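Side-chain contact in selenium-binding protein (Sulfolobus tokodaii, PDB 2ECE), which is of unknown function but belongs to the selenium-binding protein family and may therefore bind selenium: residues Y137-T142 / A208-I213. Residues are numbered along the deposited sequence; the frame is centred on the assembly and turned at random.
Sequences YSRLHT and AVPNTI
Arg139 lays its side chain across the ring of Pro210, the first residue of the short helix 210-213. The tight part is apolar: CD of Arg139 comes to 3.5 Å from CG of Pro210, and CB and CG of the arginine press on the same ring carbon. Farther out, Pro210 CB sits over one face of the guanidinium, off-centre toward its rim and 3.4 Å from Arg139 NE. A bend at chi2 (76°) turns the chain over the proline before it runs on extended. NH1 gives a nearly straight bond (168°) to Ser138 OG, 3.0 Å away and in the guanidinium plane; NE forms a salt bridge with Glu214, just past the helix. Together these probably fix the rotation of the group. Ser138 OG is also bonded to Asn157 O. Toward Asn211, which is exposed, the contact is looser and water-mediated. Asn211 OD1 stays 4.3 Å from Arg139 NH2, and a water spans the gap, accepting from NH2 and donating to OD1 at 2.7 Å; the amide nitrogen of Asn211 is held by Glu161. An alanine in place of Arg139 would probably uncover the Pro210 ring and leave Glu214 without its cationic mate. The contact joins the entry to strand 140-145, first of its four-stranded antiparallel blade, to a helix in the connection between strands 201-204 and 229-234 of the next blade, an inter-blade contact of a beta-propeller.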
loop_
_atom_site.group_PDB
_atom_site.type_symbol
_atom_site.label_atom_id
_atom_site.label_comp_id
_atom_site.label_asym_id
_atom_site.label_seq_id
_atom_site.Cartn_x
_atom_site.Cartn_y
_atom_site.Cartn_z
ATOM N N TYR A 137 8.079 -8.768 16.857
ATOM C CA TYR A 137 7.991 -7.605 15.973
ATOM C C TYR A 137 6.947 -6.593 16.445
ATOM O O TYR A 137 6.005 -6.940 17.169
ATOM C CB TYR A 137 7.607 -8.030 14.547
ATOM C CG TYR A 137 8.645 -8.819 13.785
ATOM C CD1 TYR A 137 9.982 -8.421 13.767
ATOM C CD2 TYR A 137 8.278 -9.928 13.017
ATOM C CE1 TYR A 137 10.928 -9.104 13.000
ATOM C CE2 TYR A 137 9.217 -10.618 12.248
ATOM C CZ TYR A 137 10.537 -10.197 12.244
ATOM O OH TYR A 137 11.462 -10.852 11.468
ATOM N N SER A 138 7.109 -5.344 16.017
ATOM C CA SER A 138 6.161 -4.286 16.362
ATOM C C SER A 138 5.993 -3.340 15.172
ATOM O O SER A 138 6.846 -3.309 14.276
ATOM C CB SER A 138 6.632 -3.510 17.604
ATOM O OG SER A 138 7.779 -2.723 17.334
ATOM N N ARG A 139 4.899 -2.575 15.179
ATOM C CA ARG A 139 4.564 -1.618 14.117
ATOM C C ARG A 139 4.269 -2.377 12.824
ATOM O O ARG A 139 5.102 -2.444 11.913
ATOM C CB ARG A 139 5.703 -0.613 13.906
ATOM C CG ARG A 139 5.774 0.506 14.960
ATOM C CD ARG A 139 6.369 0.039 16.294
ATOM N NE ARG A 139 6.639 1.176 17.178
ATOM C CZ ARG A 139 7.421 1.131 18.260
ATOM N NH1 ARG A 139 8.027 0.006 18.620
ATOM N NH2 ARG A 139 7.606 2.226 18.981
ATOM N N LEU A 140 3.065 -2.936 12.763
ATOM C CA LEU A 140 2.617 -3.752 11.636
ATOM C C LEU A 140 2.143 -2.942 10.442
ATOM O O LEU A 140 1.341 -2.008 10.573
ATOM C CB LEU A 140 1.524 -4.706 12.110
ATOM C CG LEU A 140 2.027 -5.992 12.779
ATOM C CD1 LEU A 140 3.102 -5.692 13.817
ATOM C CD2 LEU A 140 0.839 -6.709 13.403
ATOM N N HIS A 141 2.639 -3.327 9.268
ATOM C CA HIS A 141 2.344 -2.618 8.031
ATOM C C HIS A 141 1.494 -3.382 7.001
ATOM O O HIS A 141 0.266 -3.333 7.034
ATOM C CB HIS A 141 3.678 -2.191 7.399
ATOM C CG HIS A 141 3.537 -1.270 6.228
ATOM N ND1 HIS A 141 3.398 0.096 6.363
ATOM C CD2 HIS A 141 3.512 -1.521 4.898
ATOM C CE1 HIS A 141 3.294 0.647 5.166
ATOM N NE2 HIS A 141 3.361 -0.312 4.260
ATOM N N THR A 142 2.160 -4.098 6.104
ATOM C CA THR A 142 1.484 -4.831 5.032
ATOM C C THR A 142 0.857 -6.172 5.418
ATOM O O THR A 142 1.447 -6.948 6.167
ATOM C CB THR A 142 2.459 -5.097 3.861
ATOM O OG1 THR A 142 3.017 -3.851 3.413
ATOM C CG2 THR A 142 1.726 -5.799 2.682
ATOM N N ALA A 208 12.512 2.265 7.242
ATOM C CA ALA A 208 13.367 2.588 8.385
ATOM C C ALA A 208 12.689 1.979 9.606
ATOM O O ALA A 208 11.524 1.606 9.523
ATOM C CB ALA A 208 13.493 4.100 8.546
ATOM N N VAL A 209 13.401 1.866 10.727
ATOM C CA VAL A 209 12.802 1.287 11.927
ATOM C C VAL A 209 11.872 2.288 12.604
ATOM O O VAL A 209 11.940 3.488 12.339
ATOM C CB VAL A 209 13.872 0.831 12.950
ATOM C CG1 VAL A 209 14.826 -0.162 12.298
ATOM C CG2 VAL A 209 14.618 2.033 13.505
ATOM N N PRO A 210 10.977 1.801 13.479
ATOM C CA PRO A 210 10.026 2.653 14.199
ATOM C C PRO A 210 10.663 3.859 14.876
ATOM O O PRO A 210 10.199 4.988 14.719
ATOM C CB PRO A 210 9.407 1.690 15.207
ATOM C CG PRO A 210 9.352 0.419 14.416
ATOM C CD PRO A 210 10.733 0.382 13.787
ATOM N N ASN A 211 11.729 3.620 15.632
ATOM C CA ASN A 211 12.391 4.711 16.332
ATOM C C ASN A 211 12.948 5.784 15.404
ATOM O O ASN A 211 13.327 6.863 15.857
ATOM C CB ASN A 211 13.484 4.160 17.258
ATOM C CG ASN A 211 12.902 3.362 18.411
ATOM O OD1 ASN A 211 11.741 3.550 18.770
ATOM N ND2 ASN A 211 13.702 2.475 19.001
ATOM N N THR A 212 12.984 5.503 14.104
ATOM C CA THR A 212 13.471 6.486 13.141
ATOM C C THR A 212 12.327 7.303 12.533
ATOM O O THR A 212 12.420 8.528 12.411
ATOM C CB THR A 212 14.229 5.820 11.966
ATOM O OG1 THR A 212 15.449 5.232 12.438
ATOM C CG2 THR A 212 14.543 6.854 10.884
ATOM N N ILE A 213 11.240 6.619 12.172
ATOM C CA ILE A 213 10.107 7.262 11.511
ATOM C C ILE A 213 8.955 7.825 12.342
ATOM O O ILE A 213 8.365 8.830 11.953
ATOM C CB ILE A 213 9.488 6.308 10.450
ATOM C CG1 ILE A 213 8.746 5.155 11.135
ATOM C CG2 ILE A 213 10.581 5.744 9.550
ATOM C CD1 ILE A 213 7.256 5.403 11.299
HETATM O O HOH W 1 10.014 2.739 20.692
#